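Local coordinates for protein transcriptional regulator (LacI family) (Clostridium acetobutylicum ATCC 824, PDB 3G85) that probably acts as a DNA-binding transcription factor that recognises cis-regulatory regions, at residues Cys50-Asp55 with Asn79-Tyr84; Lys61-Glu66 with Glu83-Ala88; Thr91-Leu96 with Lys258-Asp263. All coordinates share one frame; numbering follows the deposited sequence.

In the fold
All three contacts belong to the subdomain built on the parallel sheet that holds strands 46-52, 71-74 and 94-97. Interactions 1 and 2 both use helix 79-87, the first at its start and the second near its end. Interaction 1 lies partly at the surface and is polar in make-up, with close carboxylate packing and a water link between Asp81 and Tyr52. Interaction 2 is smaller, buried and apolar. Interaction 3 joins the lead-in to strand 94-97 to the end of helix 245-260, with tight apolar packing beside an exposed polar turn. Leu85 of interaction 2 touches Ile94 of interaction 3, and Leu82 of interaction 1 touches Leu96. Helix and strand are thus packed together.

Interaction 1: residues Cys50-Asp55 with Asn79-Tyr84; sequences CPYKTD and NYDLEY
Asp81 reaches from the first turn of helix 79-87 to the backbone of Asp55. Its OD2 lies 3.2 Å from Asp55 CA, with no direct hydrogen bond between the two segments. A water supplies the polar link instead. It donates to Asp81 OD2 and is also hydrogen-bonded to Tyr52; the water oxygen lies 2.8 Å from Tyr52 OH. The carboxylate also meets the edge of the Tyr52 ring, with Tyr52 CE2 3.8 Å from Asp81 OD2. Leu57 N bonds to the same OD2, so this oxygen has both a backbone and a water partner.

Asp55 packs against Tyr80. Asp55 OD1 is 3.4 Å from Tyr80 CB, and the carboxylate and ring planes are 63° apart. With CG anti to the backbone N (chi1 -174°), the Tyr80 ring lies obliquely near Asp55 O, 3.7 Å from Tyr80 CD2. The two like charges stand 4.6 Å apart (Asp55 OD1 to Asp81 OD2). Ser78 OG is hydrogen-bonded to Asp55 OD1 and to Asp81 N. The partners on each carboxylate oxygen probably ease the repulsion.

The contact joins the end of strand 46-52, which pairs with strand 13-19, to the start of helix 79-87. The Tyr80 ring meets His58 in the loop that follows the strand.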
loop_
_atom_site.group_PDB
_atom_site.type_symbol
_atom_site.label_atom_id
_atom_site.label_comp_id
_atom_site.label_asym_id
_atom_site.label_seq_id
_atom_site.Cartn_x
_atom_site.Cartn_y
_atom_site.Cartn_z
ATOM N N CYS A 50 14.650 -6.624 -9.005
ATOM C CA CYS A 50 14.326 -7.357 -10.225
ATOM C C CYS A 50 12.893 -7.032 -10.676
ATOM O O CYS A 50 11.915 -7.696 -10.261
ATOM C CB CYS A 50 14.471 -8.865 -9.991
ATOM S SG CYS A 50 16.113 -9.360 -9.462
ATOM N N PRO A 51 12.760 -6.022 -11.554
ATOM C CA PRO A 51 11.465 -5.728 -12.181
ATOM C C PRO A 51 11.058 -6.947 -13.005
ATOM O O PRO A 51 11.907 -7.538 -13.697
ATOM C CB PRO A 51 11.797 -4.546 -13.109
ATOM C CG PRO A 51 13.029 -3.927 -12.549
ATOM C CD PRO A 51 13.823 -5.112 -12.040
ATOM N N TYR A 52 9.818 -7.366 -12.891
ATOM C CA TYR A 52 9.287 -8.392 -13.764
ATOM C C TYR A 52 7.861 -8.057 -14.149
ATOM O O TYR A 52 7.178 -7.286 -13.478
ATOM C CB TYR A 52 9.371 -9.755 -13.069
ATOM C CG TYR A 52 8.419 -9.899 -11.914
ATOM C CD1 TYR A 52 8.765 -9.429 -10.643
ATOM C CD2 TYR A 52 7.181 -10.543 -12.072
ATOM C CE1 TYR A 52 7.860 -9.559 -9.568
ATOM C CE2 TYR A 52 6.288 -10.664 -11.016
ATOM C CZ TYR A 52 6.642 -10.182 -9.757
ATOM O OH TYR A 52 5.775 -10.314 -8.668
ATOM N N LYS A 53 7.398 -8.641 -15.247
ATOM C CA LYS A 53 6.073 -8.343 -15.751
ATOM C C LYS A 53 5.009 -9.050 -14.922
ATOM O O LYS A 53 5.210 -10.173 -14.504
ATOM C CB LYS A 53 6.017 -8.759 -17.233
ATOM C CG LYS A 53 4.751 -8.449 -17.972
ATOM C CD LYS A 53 5.021 -8.787 -19.468
ATOM C CE LYS A 53 3.752 -9.069 -20.261
ATOM N NZ LYS A 53 2.678 -8.050 -20.003
ATOM N N THR A 54 3.895 -8.373 -14.653
ATOM C CA THR A 54 2.778 -8.975 -13.914
ATOM C C THR A 54 2.535 -10.424 -14.368
ATOM O O THR A 54 2.536 -10.703 -15.564
ATOM C CB THR A 54 1.476 -8.171 -14.150
ATOM O OG1 THR A 54 1.674 -6.818 -13.716
ATOM C CG2 THR A 54 0.309 -8.786 -13.391
ATOM N N ASP A 55 2.350 -11.334 -13.414
ATOM C CA ASP A 55 2.092 -12.754 -13.703
ATOM C C ASP A 55 3.278 -13.555 -14.234
ATOM O O ASP A 55 3.117 -14.732 -14.619
ATOM C CB ASP A 55 0.861 -12.928 -14.619
ATOM C CG ASP A 55 -0.447 -12.565 -13.924
ATOM O OD1 ASP A 55 -0.543 -12.634 -12.670
ATOM O OD2 ASP A 55 -1.400 -12.210 -14.633
ATOM N N ASN A 79 -2.161 -13.405 -7.863
ATOM C CA ASN A 79 -2.806 -14.683 -7.588
ATOM C C ASN A 79 -2.220 -15.820 -8.421
ATOM O O ASN A 79 -1.916 -16.885 -7.894
ATOM C CB ASN A 79 -4.316 -14.579 -7.825
ATOM C CG ASN A 79 -4.969 -13.651 -6.842
ATOM O OD1 ASN A 79 -4.472 -13.480 -5.721
ATOM N ND2 ASN A 79 -6.034 -12.984 -7.269
ATOM N N TYR A 80 -2.001 -15.542 -9.704
ATOM C CA TYR A 80 -1.396 -16.493 -10.608
ATOM C C TYR A 80 -0.003 -16.931 -10.113
ATOM O O TYR A 80 0.292 -18.130 -9.995
ATOM C CB TYR A 80 -1.340 -15.906 -12.021
ATOM C CG TYR A 80 -0.857 -16.937 -12.998
ATOM C CD1 TYR A 80 -1.739 -17.901 -13.507
ATOM C CD2 TYR A 80 0.474 -16.985 -13.382
ATOM C CE1 TYR A 80 -1.308 -18.870 -14.380
ATOM C CE2 TYR A 80 0.930 -17.973 -14.259
ATOM C CZ TYR A 80 0.020 -18.911 -14.742
ATOM O OH TYR A 80 0.443 -19.895 -15.592
ATOM N N ASP A 81 0.837 -15.952 -9.781
ATOM C CA ASP A 81 2.198 -16.228 -9.304
ATOM C C ASP A 81 2.227 -16.940 -7.955
ATOM O O ASP A 81 3.076 -17.803 -7.704
ATOM C CB ASP A 81 3.019 -14.939 -9.295
ATOM C CG ASP A 81 3.539 -14.598 -10.694
ATOM O OD1 ASP A 81 3.828 -15.568 -11.453
ATOM O OD2 ASP A 81 3.647 -13.408 -11.035
ATOM N N LEU A 82 1.256 -16.595 -7.126
ATOM C CA LEU A 82 1.127 -17.165 -5.791
ATOM C C LEU A 82 0.755 -18.635 -5.854
ATOM O O LEU A 82 1.294 -19.442 -5.104
ATOM C CB LEU A 82 0.136 -16.350 -4.938
ATOM C CG LEU A 82 -0.015 -16.795 -3.471
ATOM C CD1 LEU A 82 1.303 -16.999 -2.765
ATOM C CD2 LEU A 82 -0.876 -15.802 -2.687
ATOM N N GLU A 83 -0.150 -18.985 -6.767
ATOM C CA GLU A 83 -0.484 -20.394 -7.003
ATOM C C GLU A 83 0.761 -21.210 -7.382
ATOM O O GLU A 83 0.948 -22.315 -6.867
ATOM C CB GLU A 83 -1.598 -20.549 -8.049
ATOM C CG GLU A 83 -1.655 -21.955 -8.650
ATOM C CD GLU A 83 -3.015 -22.363 -9.098
ATOM O OE1 GLU A 83 -3.947 -21.539 -9.027
ATOM O OE2 GLU A 83 -3.151 -23.531 -9.533
ATOM N N TYR A 84 1.617 -20.653 -8.245
ATOM C CA TYR A 84 2.884 -21.284 -8.585
ATOM C C TYR A 84 3.794 -21.455 -7.363
ATOM O O TYR A 84 4.401 -22.528 -7.171
ATOM C CB TYR A 84 3.639 -20.516 -9.676
ATOM C CG TYR A 84 5.048 -21.040 -9.851
ATOM C CD1 TYR A 84 5.287 -22.206 -10.572
ATOM C CD2 TYR A 84 6.142 -20.385 -9.267
ATOM C CE1 TYR A 84 6.583 -22.719 -10.718
ATOM C CE2 TYR A 84 7.434 -20.878 -9.399
ATOM C CZ TYR A 84 7.650 -22.055 -10.127
ATOM O OH TYR A 84 8.930 -22.572 -10.265
HETATM O O HOH W 1 3.454 -11.694 -9.257
#

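Interaction 2: residues Lys61-Glu66 with Glu83-Ala88; sequences KGISKE and EYLNKA
Ile63 touches two neighbouring residues of helix 79-87 with one methyl group. Its CD1 is 4.2 Å from Tyr84 CE2 and comes in at the ring edge, near the ring plane. The same CD1 lies 4.2 Å from Leu85 CD2. No hydrogen bond crosses between the segments, so the contact is purely apolar. Ile63 CG1 sits between its backbone N and carbonyl carbon (chi1 66°), and the extended second torsion (chi2 159°) carries CD1 out toward the helix.

The next shell packs round both partners. Ala88 CB lies over one face of the Tyr84 ring, 4.2 Å above the plane and offset toward the rim. Leu85 packs on Ile94 and Leu96 of strand 94-97, and Ile63 also touches Leu57.

Behind Ile63 the chain is folded tightly. Lys61 O accepts from Ser64 N and from Ser64 OG, the latter at 2.8 Å on a lone pair in the carbonyl plane. Ser64 OG accepts in turn from Glu66 N at 3.1 Å, which makes an ST turn, and it is also hydrogen-bonded to Asn67 N. Farther out, Lys65 NZ forms a salt bridge with Glu66 OE2 at 3.3 Å. At the helix end, Lys103 NZ bonds to the carbonyl oxygens of Leu85, Asn86 and Ala88, and Tyr104 OH also bonds to Leu85 O.

The loop between strands 46-52 and 71-74 is thereby packed against the helix of the beta-alpha-beta crossover 71-74, 79-87, 94-97, a unit typical of the periplasmic binding protein-like fold.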
loop_
_atom_site.group_PDB
_atom_site.type_symbol
_atom_site.label_atom_id
_atom_site.label_comp_id
_atom_site.label_asym_id
_atom_site.label_seq_id
_atom_site.Cartn_x
_atom_site.Cartn_y
_atom_site.Cartn_z
ATOM N N LYS A 61 14.499 -16.715 -13.186
ATOM C CA LYS A 61 15.566 -17.668 -12.892
ATOM C C LYS A 61 16.198 -17.523 -11.503
ATOM O O LYS A 61 16.655 -18.504 -10.932
ATOM C CB LYS A 61 16.598 -17.684 -14.025
ATOM C CG LYS A 61 16.126 -18.620 -15.184
ATOM C CD LYS A 61 17.177 -18.768 -16.273
ATOM C CE LYS A 61 16.757 -19.797 -17.332
ATOM N NZ LYS A 61 15.606 -19.277 -18.154
ATOM N N GLY A 62 16.175 -16.314 -10.953
ATOM C CA GLY A 62 16.683 -16.046 -9.598
ATOM C C GLY A 62 15.916 -16.715 -8.457
ATOM O O GLY A 62 16.348 -16.643 -7.309
ATOM N N ILE A 63 14.776 -17.335 -8.773
ATOM C CA ILE A 63 14.028 -18.183 -7.819
ATOM C C ILE A 63 14.019 -19.678 -8.202
ATOM O O ILE A 63 13.323 -20.478 -7.569
ATOM C CB ILE A 63 12.553 -17.673 -7.531
ATOM C CG1 ILE A 63 11.652 -17.771 -8.770
ATOM C CG2 ILE A 63 12.574 -16.250 -6.952
ATOM C CD1 ILE A 63 10.135 -17.784 -8.475
ATOM N N SER A 64 14.798 -20.051 -9.219
ATOM C CA SER A 64 14.870 -21.443 -9.682
ATOM C C SER A 64 15.871 -22.254 -8.880
ATOM O O SER A 64 16.738 -21.697 -8.192
ATOM C CB SER A 64 15.291 -21.508 -11.152
ATOM O OG SER A 64 16.691 -21.317 -11.274
ATOM N N LYS A 65 15.757 -23.578 -9.006
ATOM C CA LYS A 65 16.739 -24.508 -8.458
ATOM C C LYS A 65 18.170 -24.108 -8.818
ATOM O O LYS A 65 19.081 -24.225 -7.996
ATOM C CB LYS A 65 16.462 -25.934 -8.967
ATOM C CG LYS A 65 17.532 -26.971 -8.550
ATOM C CD LYS A 65 17.225 -28.379 -9.074
ATOM C CE LYS A 65 18.001 -29.420 -8.267
ATOM N NZ LYS A 65 19.462 -29.450 -8.601
ATOM N N GLU A 66 18.351 -23.616 -10.041
ATOM C CA GLU A 66 19.680 -23.530 -10.650
ATOM C C GLU A 66 20.400 -22.193 -10.509
ATOM O O GLU A 66 21.628 -22.167 -10.401
ATOM C CB GLU A 66 19.610 -23.928 -12.136
ATOM C CG GLU A 66 19.200 -25.389 -12.388
ATOM C CD GLU A 66 20.195 -26.410 -11.810
ATOM O OE1 GLU A 66 21.422 -26.266 -12.049
ATOM O OE2 GLU A 66 19.749 -27.365 -11.121
ATOM N N GLU A 83 -0.150 -18.985 -6.767
ATOM C CA GLU A 83 -0.484 -20.394 -7.003
ATOM C C GLU A 83 0.761 -21.210 -7.382
ATOM O O GLU A 83 0.948 -22.315 -6.867
ATOM C CB GLU A 83 -1.598 -20.549 -8.049
ATOM C CG GLU A 83 -1.655 -21.955 -8.650
ATOM C CD GLU A 83 -3.015 -22.363 -9.098
ATOM O OE1 GLU A 83 -3.947 -21.539 -9.027
ATOM O OE2 GLU A 83 -3.151 -23.531 -9.533
ATOM N N TYR A 84 1.617 -20.653 -8.245
ATOM C CA TYR A 84 2.884 -21.284 -8.585
ATOM C C TYR A 84 3.794 -21.455 -7.363
ATOM O O TYR A 84 4.401 -22.528 -7.171
ATOM C CB TYR A 84 3.639 -20.516 -9.676
ATOM C CG TYR A 84 5.048 -21.040 -9.851
ATOM C CD1 TYR A 84 5.287 -22.206 -10.572
ATOM C CD2 TYR A 84 6.142 -20.385 -9.267
ATOM C CE1 TYR A 84 6.583 -22.719 -10.718
ATOM C CE2 TYR A 84 7.434 -20.878 -9.399
ATOM C CZ TYR A 84 7.650 -22.055 -10.127
ATOM O OH TYR A 84 8.930 -22.572 -10.265
ATOM N N LEU A 85 3.917 -20.400 -6.558
ATOM C CA LEU A 85 4.714 -20.497 -5.332
ATOM C C LEU A 85 4.126 -21.506 -4.337
ATOM O O LEU A 85 4.869 -22.238 -3.681
ATOM C CB LEU A 85 4.854 -19.147 -4.635
ATOM C CG LEU A 85 5.880 -18.098 -5.040
ATOM C CD1 LEU A 85 6.204 -17.302 -3.791
ATOM C CD2 LEU A 85 7.134 -18.660 -5.626
ATOM N N ASN A 86 2.800 -21.518 -4.221
ATOM C CA ASN A 86 2.114 -22.423 -3.304
ATOM C C ASN A 86 2.394 -23.894 -3.555
ATOM O O ASN A 86 2.406 -24.681 -2.604
ATOM C CB ASN A 86 0.611 -22.178 -3.316
ATOM C CG ASN A 86 0.216 -21.004 -2.458
ATOM O OD1 ASN A 86 1.025 -20.518 -1.666
ATOM N ND2 ASN A 86 -1.025 -20.531 -2.617
ATOM N N LYS A 87 2.618 -24.254 -4.818
ATOM C CA LYS A 87 2.837 -25.655 -5.210
ATOM C C LYS A 87 4.316 -25.992 -5.400
ATOM O O LYS A 87 4.702 -27.163 -5.391
ATOM C CB LYS A 87 2.027 -26.005 -6.472
ATOM C CG LYS A 87 0.533 -25.568 -6.451
ATOM C CD LYS A 87 -0.207 -25.972 -5.161
ATOM C CE LYS A 87 -1.718 -25.631 -5.225
ATOM N NZ LYS A 87 -2.035 -24.154 -5.150
ATOM N N ALA A 88 5.146 -24.961 -5.542
ATOM C CA ALA A 88 6.590 -25.128 -5.747
ATOM C C ALA A 88 7.316 -25.506 -4.462
ATOM O O ALA A 88 6.905 -25.129 -3.357
ATOM C CB ALA A 88 7.204 -23.837 -6.327
#

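Interaction 3: residues Thr91-Leu96 with Lys258-Asp263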
loop_
_atom_site.group_PDB
_atom_site.type_symbol
_atom_site.label_atom_id
_atom_site.label_comp_id
_atom_site.label_asym_id
_atom_site.label_seq_id
_atom_site.Cartn_x
_atom_site.Cartn_y
_atom_site.Cartn_z
ATOM N N THR A 91 14.264 -23.327 -3.322
ATOM C CA THR A 91 15.572 -23.544 -2.687
ATOM C C THR A 91 16.118 -22.334 -1.898
ATOM O O THR A 91 17.296 -22.337 -1.477
ATOM C CB THR A 91 16.634 -23.973 -3.756
ATOM O OG1 THR A 91 16.913 -22.874 -4.651
ATOM C CG2 THR A 91 16.152 -25.217 -4.570
ATOM N N LEU A 92 15.272 -21.317 -1.704
ATOM C CA LEU A 92 15.677 -20.064 -1.065
ATOM C C LEU A 92 14.506 -19.503 -0.236
ATOM O O LEU A 92 13.334 -19.702 -0.586
ATOM C CB LEU A 92 16.151 -19.033 -2.108
ATOM C CG LEU A 92 15.098 -18.199 -2.845
ATOM C CD1 LEU A 92 15.723 -17.028 -3.604
ATOM C CD2 LEU A 92 14.250 -19.051 -3.789
ATOM N N PRO A 93 14.811 -18.812 0.862
ATOM C CA PRO A 93 13.735 -18.198 1.639
ATOM C C PRO A 93 13.066 -17.093 0.820
ATOM O O PRO A 93 13.775 -16.288 0.180
ATOM C CB PRO A 93 14.466 -17.552 2.807
ATOM C CG PRO A 93 15.819 -18.215 2.841
ATOM C CD PRO A 93 16.134 -18.550 1.440
ATOM N N ILE A 94 11.735 -17.059 0.865
ATOM C CA ILE A 94 10.933 -16.050 0.170
ATOM C C ILE A 94 10.003 -15.360 1.154
ATOM O O ILE A 94 9.250 -16.013 1.872
ATOM C CB ILE A 94 10.061 -16.654 -0.966
ATOM C CG1 ILE A 94 10.947 -17.338 -2.035
ATOM C CG2 ILE A 94 9.135 -15.570 -1.564
ATOM C CD1 ILE A 94 10.236 -17.808 -3.294
ATOM N N ILE A 95 10.063 -14.035 1.180
ATOM C CA ILE A 95 9.158 -13.233 2.004
ATOM C C ILE A 95 8.097 -12.586 1.099
ATOM O O ILE A 95 8.438 -11.904 0.129
ATOM C CB ILE A 95 9.929 -12.145 2.723
ATOM C CG1 ILE A 95 11.101 -12.779 3.471
ATOM C CG2 ILE A 95 9.040 -11.405 3.736
ATOM C CD1 ILE A 95 11.867 -11.812 4.183
ATOM N N LEU A 96 6.831 -12.791 1.418
ATOM C CA LEU A 96 5.760 -12.120 0.717
ATOM C C LEU A 96 5.479 -10.800 1.418
ATOM O O LEU A 96 5.377 -10.757 2.640
ATOM C CB LEU A 96 4.492 -12.973 0.718
ATOM C CG LEU A 96 4.684 -14.360 0.093
ATOM C CD1 LEU A 96 3.296 -15.099 0.079
ATOM C CD2 LEU A 96 5.252 -14.205 -1.301
ATOM N N LYS A 258 17.315 -14.200 9.649
ATOM C CA LYS A 258 16.946 -15.196 10.650
ATOM C C LYS A 258 16.548 -16.532 10.000
ATOM O O LYS A 258 16.721 -17.629 10.605
ATOM C CB LYS A 258 15.862 -14.612 11.537
ATOM C CG LYS A 258 16.404 -13.467 12.403
ATOM C CD LYS A 258 15.305 -12.716 13.145
ATOM C CE LYS A 258 15.837 -11.475 13.886
ATOM N NZ LYS A 258 16.901 -11.840 14.893
ATOM N N LEU A 259 15.985 -16.453 8.791
ATOM C CA LEU A 259 15.656 -17.656 8.023
ATOM C C LEU A 259 16.919 -18.375 7.509
ATOM O O LEU A 259 17.051 -19.601 7.642
ATOM C CB LEU A 259 14.672 -17.341 6.891
ATOM C CG LEU A 259 13.216 -17.123 7.361
ATOM C CD1 LEU A 259 12.448 -16.336 6.264
ATOM C CD2 LEU A 259 12.518 -18.426 7.715
ATOM N N ILE A 260 17.850 -17.612 6.946
ATOM C CA ILE A 260 19.113 -18.178 6.443
ATOM C C ILE A 260 19.910 -18.818 7.582
ATOM O O ILE A 260 20.441 -19.922 7.436
ATOM C CB ILE A 260 20.036 -17.107 5.775
ATOM C CG1 ILE A 260 19.394 -16.432 4.552
ATOM C CG2 ILE A 260 21.381 -17.735 5.390
ATOM C CD1 ILE A 260 18.812 -17.342 3.585
ATOM N N ASN A 261 20.001 -18.110 8.700
ATOM C CA ASN A 261 20.672 -18.621 9.897
ATOM C C ASN A 261 19.883 -19.744 10.601
ATOM O O ASN A 261 20.359 -20.270 11.586
ATOM C CB ASN A 261 20.941 -17.482 10.892
ATOM C CG ASN A 261 21.991 -17.858 11.966
ATOM O OD1 ASN A 261 23.062 -18.404 11.650
ATOM N ND2 ASN A 261 21.684 -17.557 13.239
ATOM N N ARG A 262 18.677 -20.047 10.131
ATOM C CA ARG A 262 17.796 -21.061 10.746
ATOM C C ARG A 262 17.357 -20.809 12.202
ATOM O O ARG A 262 17.032 -21.754 12.944
ATOM C CB ARG A 262 18.432 -22.459 10.630
ATOM C CG ARG A 262 18.797 -22.879 9.190
ATOM C CD ARG A 262 17.589 -23.438 8.456
ATOM N NE ARG A 262 17.969 -24.196 7.257
ATOM C CZ ARG A 262 18.180 -23.667 6.044
ATOM N NH1 ARG A 262 18.062 -22.357 5.840
ATOM N NH2 ARG A 262 18.516 -24.455 5.026
ATOM N N ASP A 263 17.356 -19.558 12.636
ATOM C CA ASP A 263 16.735 -19.232 13.916
ATOM C C ASP A 263 15.208 -19.433 13.828
ATOM O O ASP A 263 14.570 -19.939 14.761
ATOM C CB ASP A 263 17.020 -17.787 14.318
ATOM C CG ASP A 263 18.501 -17.475 14.362
ATOM O OD1 ASP A 263 19.255 -18.312 14.875
ATOM O OD2 ASP A 263 18.913 -16.393 13.877
#
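Pro93 is wedged against the last turn of helix 245-260. The tightest point is Pro93 CG against Ile260 CD1 at 3.2 Å, closer than usual for two carbons, so the exact spacing is doubtful. Pro93 CD lies 3.6 Å from the same methyl group. The two side chains cross at about a right angle. Ile260 CG1 lies beside its backbone N (chi1 -61°), and a bent second torsion (chi2 -49°) turns CD1 toward the proline ring. Leu259 meets the ring at ordinary distance, with its CB 4.1 Å from Pro93 CB, and shares in the packing.

The turn after the helix is looser and polar. Asn261, Arg262 and Asp263 are exposed and do not touch segment 91-96. The chain leaves the helix through a Schellman motif, with Arg262 at positive phi. Arg262 NH1 adds a weak bond to Leu259 O, which meets the guanidinium at its edge. Asn261 ND2 donates to Asp263 OD2 in a nearly straight bond of 3.1 Å (174°). The acceptor oxygen is reached on its syn side, but with the donor tilted out of the carboxylate plane.

Pro93 stands just ahead of strand 94-97, which runs between strands 71-74 and 105-109 in the parallel sheet. From this strand Ile95 packs on Cys252, Leu255 and Val256 of helix 245-260. Helices 245-260 and 79-87 thus pack on its two faces.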